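Local coordinates for putative molybdenum cofactor biosynthesis protein (Corynebacterium diphtheriae, PDB 2G2C) that is of uncertain function but probably binds molybdopterin during molybdenum cofactor biosynthesis, at residues 70-79 / 130-141; 53-63 / 84-94. All coordinates share one frame; numbering follows the deposited sequence.

Contact 1: 70-79 / 130-141; sequences ARFIITAGGT and DDHAALIVNAPS. With NA (sodium ion), chain B.
Thr75 and Asn138 meet side by side on one face of a parallel strand pair, where Asn138 ND2 gives a hydrogen bond of 2.9 Å to Thr75 OG1. The bond is bent, 135° at the hydrogen, and the hydroxyl lies 29° out of the amide plane. Thr75 OG1 sits between its own backbone N and carbonyl carbon (chi1 64°), and it donates a hydrogen bond to a water 2.6 Å away, which in turn donates to Gly77 O and Ala139 O. Alternating backbone bonds, from Leu135 N to Arg71 O through Gly77 N to Ala139 O, zip strands 72-76 and 135-139 together. On the other face the Phe72 ring lies alongside Leu135, with Phe72 CD1 3.8 Å from Leu135 CD2, and its edge meets Val137. At the strand entry Arg71 grips Ala133 O side-on, with NE at 2.8 Å and NH2 at 3.1 Å, while Asp131 O stands 3.1 Å above the centre of the guanidinium plane. Asp165 of helix 157-165 forms a salt bridge with the same NH2. Further out, Thr79 OG1 binds a sodium ion at 2.8 Å. These central strands belong to the mixed sheet of this probable molybdopterin-binding domain. Within it Asn138 OD1 accepts from Ile123 N and ND2 also bonds to Thr91 OG1; with both ends of the amide engaged, its rotation is probably fixed.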
loop_
_atom_site.group_PDB
_atom_site.type_symbol
_atom_site.label_atom_id
_atom_site.label_comp_id
_atom_site.label_asym_id
_atom_site.label_seq_id
_atom_site.Cartn_x
_atom_site.Cartn_y
_atom_site.Cartn_z
ATOM N N ALA A 70 -11.663 1.798 -4.062
ATOM C CA ALA A 70 -10.434 0.986 -4.200
ATOM C C ALA A 70 -10.472 -0.245 -3.295
ATOM O O ALA A 70 -10.844 -0.168 -2.111
ATOM C CB ALA A 70 -9.226 1.823 -3.871
ATOM N N ARG A 71 -10.119 -1.374 -3.903
ATOM C CA ARG A 71 -9.999 -2.619 -3.135
ATOM C C ARG A 71 -8.542 -3.061 -2.922
ATOM O O ARG A 71 -8.286 -4.005 -2.208
ATOM C CB ARG A 71 -10.859 -3.744 -3.715
ATOM C CG ARG A 71 -12.360 -3.402 -3.615
ATOM C CD ARG A 71 -13.181 -4.637 -3.897
ATOM N NE ARG A 71 -12.963 -5.702 -2.917
ATOM C CZ ARG A 71 -13.107 -7.005 -3.165
ATOM N NH1 ARG A 71 -13.531 -7.434 -4.379
ATOM N NH2 ARG A 71 -12.828 -7.884 -2.189
ATOM N N PHE A 72 -7.604 -2.343 -3.554
ATOM C CA PHE A 72 -6.184 -2.601 -3.339
ATOM C C PHE A 72 -5.552 -1.237 -3.212
ATOM O O PHE A 72 -5.687 -0.413 -4.119
ATOM C CB PHE A 72 -5.567 -3.381 -4.510
ATOM C CG PHE A 72 -4.083 -3.551 -4.381
ATOM C CD1 PHE A 72 -3.538 -4.153 -3.260
ATOM C CD2 PHE A 72 -3.206 -3.080 -5.355
ATOM C CE1 PHE A 72 -2.145 -4.303 -3.111
ATOM C CE2 PHE A 72 -1.804 -3.225 -5.193
ATOM C CZ PHE A 72 -1.291 -3.844 -4.096
ATOM N N ILE A 73 -4.937 -0.972 -2.063
ATOM C CA ILE A 73 -4.291 0.296 -1.815
ATOM C C ILE A 73 -2.876 0.000 -1.440
ATOM O O ILE A 73 -2.639 -0.788 -0.509
ATOM C CB ILE A 73 -4.990 1.041 -0.639
ATOM C CG1 ILE A 73 -6.447 1.345 -1.017
ATOM C CG2 ILE A 73 -4.209 2.313 -0.291
ATOM C CD1 ILE A 73 -7.300 1.986 0.104
ATOM N N ILE A 74 -1.930 0.599 -2.167
ATOM C CA ILE A 74 -0.514 0.406 -1.817
ATOM C C ILE A 74 0.084 1.786 -1.503
ATOM O O ILE A 74 -0.096 2.724 -2.271
ATOM C CB ILE A 74 0.256 -0.368 -2.902
ATOM C CG1 ILE A 74 1.711 -0.635 -2.416
ATOM C CG2 ILE A 74 0.209 0.359 -4.223
ATOM C CD1 ILE A 74 2.357 -1.890 -3.029
ATOM N N THR A 75 0.741 1.890 -0.346
ATOM C CA THR A 75 1.418 3.125 0.049
ATOM C C THR A 75 2.927 2.899 -0.131
ATOM O O THR A 75 3.421 1.758 -0.063
ATOM C CB THR A 75 1.139 3.506 1.523
ATOM O OG1 THR A 75 1.669 2.510 2.421
ATOM C CG2 THR A 75 -0.386 3.626 1.764
ATOM N N ALA A 76 3.658 3.994 -0.322
ATOM C CA ALA A 76 5.120 3.909 -0.410
ATOM C C ALA A 76 5.658 5.008 0.446
ATOM O O ALA A 76 5.426 6.177 0.119
ATOM C CB ALA A 76 5.574 4.074 -1.895
ATOM N N GLY A 77 6.385 4.656 1.515
ATOM C CA GLY A 77 6.979 5.650 2.363
ATOM C C GLY A 77 6.311 5.831 3.712
ATOM O O GLY A 77 5.186 5.371 3.955
ATOM N N GLY A 78 7.035 6.529 4.580
ATOM C CA GLY A 78 6.518 6.864 5.915
ATOM C C GLY A 78 6.504 5.718 6.910
ATOM O O GLY A 78 5.760 5.751 7.890
ATOM N N THR A 79 7.367 4.725 6.688
ATOM C CA THR A 79 7.376 3.537 7.560
ATOM C C THR A 79 8.510 3.470 8.597
ATOM O O THR A 79 8.580 2.492 9.335
ATOM C CB THR A 79 7.411 2.226 6.728
ATOM O OG1 THR A 79 8.653 2.136 6.019
ATOM C CG2 THR A 79 6.250 2.170 5.700
ATOM N N ASP A 130 -15.219 -9.653 3.333
ATOM C CA ASP A 130 -16.205 -9.926 2.319
ATOM C C ASP A 130 -15.799 -9.255 1.016
ATOM O O ASP A 130 -14.680 -8.690 0.911
ATOM C CB ASP A 130 -17.607 -9.489 2.755
ATOM C CG ASP A 130 -17.727 -7.989 3.000
ATOM O OD1 ASP A 130 -16.964 -7.143 2.463
ATOM O OD2 ASP A 130 -18.680 -7.641 3.743
ATOM N N ASP A 131 -16.717 -9.270 0.050
ATOM C CA ASP A 131 -16.382 -8.795 -1.308
ATOM C C ASP A 131 -16.345 -7.273 -1.485
ATOM O O ASP A 131 -16.180 -6.740 -2.627
ATOM C CB ASP A 131 -17.203 -9.526 -2.385
ATOM C CG ASP A 131 -18.674 -9.180 -2.357
ATOM O OD1 ASP A 131 -19.089 -8.354 -1.531
ATOM O OD2 ASP A 131 -19.403 -9.765 -3.207
ATOM N N HIS A 132 -16.510 -6.568 -0.356
ATOM C CA HIS A 132 -16.317 -5.130 -0.326
ATOM C C HIS A 132 -14.986 -4.759 0.339
ATOM O O HIS A 132 -14.590 -3.585 0.311
ATOM C CB HIS A 132 -17.462 -4.450 0.401
ATOM C CG HIS A 132 -18.695 -4.323 -0.442
ATOM N ND1 HIS A 132 -19.538 -3.231 -0.380
ATOM C CD2 HIS A 132 -19.201 -5.148 -1.393
ATOM C CE1 HIS A 132 -20.519 -3.400 -1.251
ATOM N NE2 HIS A 132 -20.342 -4.555 -1.874
ATOM N N ALA A 133 -14.313 -5.744 0.931
ATOM C CA ALA A 133 -13.099 -5.458 1.722
ATOM C C ALA A 133 -11.942 -5.096 0.801
ATOM O O ALA A 133 -11.892 -5.588 -0.325
ATOM C CB ALA A 133 -12.729 -6.657 2.592
ATOM N N ALA A 134 -11.042 -4.245 1.297
ATOM C CA ALA A 134 -9.847 -3.868 0.560
ATOM C C ALA A 134 -8.600 -4.451 1.227
ATOM O O ALA A 134 -8.586 -4.684 2.440
ATOM C CB ALA A 134 -9.724 -2.367 0.493
ATOM N N LEU A 135 -7.578 -4.689 0.416
ATOM C CA LEU A 135 -6.249 -5.061 0.888
ATOM C C LEU A 135 -5.361 -3.817 0.871
ATOM O O LEU A 135 -5.314 -3.130 -0.149
ATOM C CB LEU A 135 -5.658 -6.069 -0.078
ATOM C CG LEU A 135 -4.199 -6.468 0.142
ATOM C CD1 LEU A 135 -4.015 -7.259 1.470
ATOM C CD2 LEU A 135 -3.743 -7.299 -1.069
ATOM N N ILE A 136 -4.697 -3.499 1.979
ATOM C CA ILE A 136 -3.807 -2.352 2.050
ATOM C C ILE A 136 -2.417 -2.896 2.331
ATOM O O ILE A 136 -2.252 -3.778 3.213
ATOM C CB ILE A 136 -4.243 -1.376 3.161
ATOM C CG1 ILE A 136 -5.711 -0.972 2.981
ATOM C CG2 ILE A 136 -3.340 -0.122 3.168
ATOM C CD1 ILE A 136 -6.190 -0.033 4.030
ATOM N N VAL A 137 -1.426 -2.380 1.588
ATOM C CA VAL A 137 -0.026 -2.830 1.711
ATOM C C VAL A 137 0.831 -1.590 1.854
ATOM O O VAL A 137 0.744 -0.677 1.021
ATOM C CB VAL A 137 0.412 -3.579 0.413
ATOM C CG1 VAL A 137 1.931 -3.825 0.371
ATOM C CG2 VAL A 137 -0.338 -4.888 0.269
ATOM N N ASN A 138 1.649 -1.557 2.915
ATOM C CA ASN A 138 2.639 -0.473 3.105
ATOM C C ASN A 138 3.991 -0.909 2.563
ATOM O O ASN A 138 4.595 -1.854 3.104
ATOM C CB ASN A 138 2.877 -0.187 4.596
ATOM C CG ASN A 138 1.653 0.306 5.343
ATOM O OD1 ASN A 138 1.612 0.132 6.553
ATOM N ND2 ASN A 138 0.714 0.974 4.668
ATOM N N ALA A 139 4.472 -0.240 1.509
ATOM C CA ALA A 139 5.848 -0.463 1.042
ATOM C C ALA A 139 6.790 0.638 1.513
ATOM O O ALA A 139 6.360 1.733 1.847
ATOM C CB ALA A 139 5.877 -0.530 -0.484
ATOM N N PRO A 140 8.097 0.348 1.556
ATOM C CA PRO A 140 9.073 1.412 1.831
ATOM C C PRO A 140 9.121 2.449 0.704
ATOM O O PRO A 140 8.491 2.245 -0.345
ATOM C CB PRO A 140 10.420 0.667 1.915
ATOM C CG PRO A 140 10.030 -0.810 2.130
ATOM C CD PRO A 140 8.719 -0.981 1.384
ATOM N N SER A 141 9.888 3.516 0.929
ATOM C CA SER A 141 10.005 4.562 -0.080
ATOM C C SER A 141 10.899 4.132 -1.245
ATOM O O SER A 141 10.722 4.601 -2.367
ATOM C CB SER A 141 10.601 5.824 0.535
ATOM O OG SER A 141 11.823 5.512 1.182
HETATM NA NA NA B . 9.618 4.132 4.245
HETATM O O HOH W 1 4.206 2.836 3.082
#

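Contact 2: 53-63 / 84-94; sequences EGYDTVVEAIA and KNQTPEATASF
Tyr55 swings its ring out toward helix 87-92 because CG stands anti to the backbone N (chi1 -172°), whereas Phe94 has CG anti to its carbonyl carbon (chi1 -64°), a setting that lays its ring against Ile62. Together they illustrate helix-helix packing on one side of the alpha/beta sheet in this probable molybdopterin-binding domain: segments 55-63 and 87-92 run in broadly the same direction, crossing at -43° with their axes 8.5 Å apart at closest approach. Ala90, a small residue at the interface, is consistent with this approach. Its CB is met by Val58 CG1 and Val59 CG2, each at 3.6 Å, and also lies over one face of the Tyr55 ring, displaced toward the rim. Glu89 CB comes to the edge of that ring, and the phenol reaches on to Ser93, whose CB is 3.6 Å from Tyr55 OH.

At the far end Ile62 CG2 makes a CH-pi contact over the centre of the Phe94 ring. Val59 O approaches the edge of the same ring, and Ala63 CB touches CE1. Ile62 also sends CD1 to Thr91 OG1, while the underside of the pair rests on Ile11, Val13 and Ile136 of the sheet.

Polar contacts gather where the helices begin, at the N-cap residues Gly54 and Gln86. The aliphatic chain of Lys84 crosses that of Glu53; its ammonium is salt-bridged to Asp15, and Glu53 OE2 remains 4.5 Å from Lys84 NZ. Thr87 OG1 is hydrogen-bonded to Gly77 O. Between the two helix starts, a single water accepts from Gly54 N at 2.9 Å and Gln86 N at 3.0 Å while donating to Glu53 OE1 and Thr87 OG1.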
loop_
_atom_site.group_PDB
_atom_site.type_symbol
_atom_site.label_atom_id
_atom_site.label_comp_id
_atom_site.label_asym_id
_atom_site.label_seq_id
_atom_site.Cartn_x
_atom_site.Cartn_y
_atom_site.Cartn_z
ATOM N N GLU A 53 4.264 13.502 4.813
ATOM C CA GLU A 53 4.279 12.535 5.908
ATOM C C GLU A 53 3.314 12.901 7.015
ATOM O O GLU A 53 3.045 14.076 7.259
ATOM C CB GLU A 53 5.679 12.445 6.500
ATOM C CG GLU A 53 6.616 11.957 5.475
ATOM C CD GLU A 53 7.310 10.699 5.868
ATOM O OE1 GLU A 53 6.685 9.903 6.636
ATOM O OE2 GLU A 53 8.463 10.518 5.397
ATOM N N GLY A 54 2.819 11.900 7.722
ATOM C CA GLY A 54 2.050 12.151 8.935
ATOM C C GLY A 54 0.891 11.175 9.062
ATOM O O GLY A 54 0.520 10.497 8.101
ATOM N N TYR A 55 0.265 11.156 10.235
ATOM C CA TYR A 55 -0.893 10.334 10.478
ATOM C C TYR A 55 -2.110 10.883 9.708
ATOM O O TYR A 55 -2.783 10.146 8.947
ATOM C CB TYR A 55 -1.162 10.318 11.965
ATOM C CG TYR A 55 -2.233 9.348 12.390
ATOM C CD1 TYR A 55 -1.896 8.045 12.825
ATOM C CD2 TYR A 55 -3.583 9.732 12.402
ATOM C CE1 TYR A 55 -2.873 7.155 13.250
ATOM C CE2 TYR A 55 -4.573 8.862 12.829
ATOM C CZ TYR A 55 -4.217 7.564 13.268
ATOM O OH TYR A 55 -5.211 6.693 13.689
ATOM N N ASP A 56 -2.419 12.165 9.901
ATOM C CA ASP A 56 -3.648 12.695 9.329
ATOM C C ASP A 56 -3.668 12.653 7.799
ATOM O O ASP A 56 -4.695 12.352 7.193
ATOM C CB ASP A 56 -3.874 14.108 9.837
ATOM C CG ASP A 56 -3.781 14.199 11.364
ATOM O OD1 ASP A 56 -4.848 14.119 12.019
ATOM O OD2 ASP A 56 -2.651 14.325 11.890
ATOM N N THR A 57 -2.535 12.972 7.192
ATOM C CA THR A 57 -2.456 12.978 5.726
ATOM C C THR A 57 -2.650 11.571 5.146
ATOM O O THR A 57 -3.359 11.372 4.142
ATOM C CB THR A 57 -1.131 13.533 5.251
ATOM O OG1 THR A 57 -0.070 12.913 5.988
ATOM C CG2 THR A 57 -1.159 15.053 5.485
ATOM N N VAL A 58 -2.014 10.578 5.772
ATOM C CA VAL A 58 -2.168 9.198 5.266
ATOM C C VAL A 58 -3.591 8.660 5.517
ATOM O O VAL A 58 -4.230 8.084 4.630
ATOM C CB VAL A 58 -1.071 8.296 5.830
ATOM C CG1 VAL A 58 -1.278 6.837 5.432
ATOM C CG2 VAL A 58 0.291 8.807 5.365
ATOM N N VAL A 59 -4.118 8.901 6.727
ATOM C CA VAL A 59 -5.518 8.538 6.991
ATOM C C VAL A 59 -6.474 9.123 5.964
ATOM O O VAL A 59 -7.351 8.414 5.466
ATOM C CB VAL A 59 -5.998 8.952 8.427
ATOM C CG1 VAL A 59 -7.552 8.806 8.552
ATOM C CG2 VAL A 59 -5.284 8.120 9.459
ATOM N N GLU A 60 -6.315 10.416 5.660
ATOM C CA GLU A 60 -7.232 11.055 4.703
ATOM C C GLU A 60 -7.105 10.395 3.336
ATOM O O GLU A 60 -8.096 10.127 2.674
ATOM C CB GLU A 60 -6.925 12.537 4.595
ATOM C CG GLU A 60 -7.768 13.255 3.609
ATOM C CD GLU A 60 -7.411 14.725 3.524
ATOM O OE1 GLU A 60 -6.183 15.086 3.515
ATOM O OE2 GLU A 60 -8.366 15.528 3.473
ATOM N N ALA A 61 -5.865 10.149 2.901
ATOM C CA ALA A 61 -5.653 9.502 1.601
ATOM C C ALA A 61 -6.237 8.078 1.513
ATOM O O ALA A 61 -6.814 7.690 0.484
ATOM C CB ALA A 61 -4.172 9.513 1.249
ATOM N N ILE A 62 -6.064 7.283 2.589
ATOM C CA ILE A 62 -6.621 5.943 2.569
ATOM C C ILE A 62 -8.154 5.959 2.585
ATOM O O ILE A 62 -8.795 5.217 1.823
ATOM C CB ILE A 62 -6.085 5.105 3.752
ATOM C CG1 ILE A 62 -4.564 4.868 3.583
ATOM C CG2 ILE A 62 -6.802 3.791 3.820
ATOM C CD1 ILE A 62 -3.884 4.143 4.792
ATOM N N ALA A 63 -8.734 6.766 3.482
ATOM C CA ALA A 63 -10.187 6.827 3.613
ATOM C C ALA A 63 -10.787 7.295 2.263
ATOM O O ALA A 63 -11.815 6.776 1.807
ATOM C CB ALA A 63 -10.578 7.794 4.706
ATOM N N LYS A 84 7.244 11.825 12.256
ATOM C CA LYS A 84 6.279 12.018 11.168
ATOM C C LYS A 84 6.012 10.754 10.350
ATOM O O LYS A 84 5.094 10.741 9.519
ATOM C CB LYS A 84 6.810 13.082 10.200
ATOM C CG LYS A 84 8.135 12.700 9.460
ATOM C CD LYS A 84 8.646 13.871 8.576
ATOM C CE LYS A 84 9.838 13.454 7.721
ATOM N NZ LYS A 84 10.175 14.497 6.717
ATOM N N ASN A 85 6.814 9.704 10.592
ATOM C CA ASN A 85 6.637 8.438 9.874
ATOM C C ASN A 85 5.507 7.653 10.524
ATOM O O ASN A 85 5.726 6.852 11.453
ATOM C CB ASN A 85 7.908 7.579 9.945
ATOM C CG ASN A 85 9.057 8.159 9.203
ATOM O OD1 ASN A 85 8.902 8.938 8.260
ATOM N ND2 ASN A 85 10.229 7.748 9.605
ATOM N N GLN A 86 4.288 7.902 10.052
ATOM C CA GLN A 86 3.087 7.357 10.702
ATOM C C GLN A 86 2.240 6.532 9.702
ATOM O O GLN A 86 1.059 6.266 9.950
ATOM C CB GLN A 86 2.259 8.494 11.286
ATOM C CG GLN A 86 2.893 9.253 12.429
ATOM C CD GLN A 86 3.031 8.435 13.696
ATOM O OE1 GLN A 86 4.094 8.465 14.380
ATOM N NE2 GLN A 86 2.000 7.646 13.989
ATOM N N THR A 87 2.849 6.105 8.591
ATOM C CA THR A 87 2.054 5.311 7.653
ATOM C C THR A 87 1.502 4.023 8.282
ATOM O O THR A 87 0.330 3.735 8.117
ATOM C CB THR A 87 2.824 5.017 6.377
ATOM O OG1 THR A 87 3.207 6.280 5.818
ATOM C CG2 THR A 87 1.996 4.181 5.401
ATOM N N PRO A 88 2.341 3.257 8.999
ATOM C CA PRO A 88 1.825 2.002 9.590
ATOM C C PRO A 88 0.682 2.297 10.593
ATOM O O PRO A 88 -0.312 1.549 10.628
ATOM C CB PRO A 88 3.060 1.387 10.276
ATOM C CG PRO A 88 4.211 2.016 9.490
ATOM C CD PRO A 88 3.770 3.446 9.325
ATOM N N GLU A 89 0.844 3.333 11.423
ATOM C CA GLU A 89 -0.173 3.671 12.431
ATOM C C GLU A 89 -1.486 4.092 11.725
ATOM O O GLU A 89 -2.591 3.643 12.079
ATOM C CB GLU A 89 0.302 4.805 13.363
ATOM C CG GLU A 89 1.467 4.409 14.312
ATOM C CD GLU A 89 2.895 4.409 13.677
ATOM O OE1 GLU A 89 3.075 4.508 12.432
ATOM O OE2 GLU A 89 3.855 4.325 14.477
ATOM N N ALA A 90 -1.346 4.962 10.726
ATOM C CA ALA A 90 -2.521 5.403 9.974
ATOM C C ALA A 90 -3.216 4.181 9.328
ATOM O O ALA A 90 -4.447 4.024 9.350
ATOM C CB ALA A 90 -2.117 6.461 8.894
ATOM N N THR A 91 -2.419 3.301 8.744
ATOM C CA THR A 91 -2.967 2.141 8.086
ATOM C C THR A 91 -3.706 1.225 9.068
ATOM O O THR A 91 -4.805 0.734 8.767
ATOM C CB THR A 91 -1.860 1.376 7.347
ATOM O OG1 THR A 91 -1.267 2.245 6.371
ATOM C CG2 THR A 91 -2.424 0.069 6.671
ATOM N N ALA A 92 -3.093 0.984 10.231
ATOM C CA ALA A 92 -3.640 0.066 11.226
ATOM C C ALA A 92 -5.055 0.502 11.622
ATOM O O ALA A 92 -5.902 -0.360 11.991
ATOM C CB ALA A 92 -2.754 0.045 12.433
ATOM N N SER A 93 -5.317 1.818 11.551
ATOM C CA SER A 93 -6.655 2.315 11.981
ATOM C C SER A 93 -7.786 1.751 11.126
ATOM O O SER A 93 -8.962 1.792 11.575
ATOM C CB SER A 93 -6.718 3.850 11.993
ATOM O OG SER A 93 -6.766 4.396 10.689
ATOM N N PHE A 94 -7.456 1.224 9.927
ATOM C CA PHE A 94 -8.434 0.689 8.979
ATOM C C PHE A 94 -8.481 -0.835 8.985
ATOM O O PHE A 94 -9.339 -1.420 8.326
ATOM C CB PHE A 94 -8.081 1.086 7.554
ATOM C CG PHE A 94 -8.143 2.564 7.324
ATOM C CD1 PHE A 94 -9.359 3.170 6.963
ATOM C CD2 PHE A 94 -7.015 3.368 7.520
ATOM C CE1 PHE A 94 -9.429 4.550 6.740
ATOM C CE2 PHE A 94 -7.087 4.773 7.316
ATOM C CZ PHE A 94 -8.288 5.351 6.918
HETATM O O HOH W 2 3.754 9.126 7.360
#

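In the fold
The centres of contacts 1 and 2 lie about 11 Å apart, within one domain. Contact 1 joins two central strands of the mixed sheet near the middle of the chain; contact 2 packs two helices over one of its faces. Along the sequence their segments alternate: helix 55-67 leads into strand 72-76, helix 87-92 follows, and strand 135-139 arrives much later. Side-chain hydrogen bonds from helix 87-92 tie the two contacts directly. Residues 77-79, at the end of strand 72-76, belong to contact 1 and also touch contact 2. Sheet and helix pair thus meet near the sodium ion, about 6 Å from the Asn85 side chain, in a domain that probably binds molybdopterin.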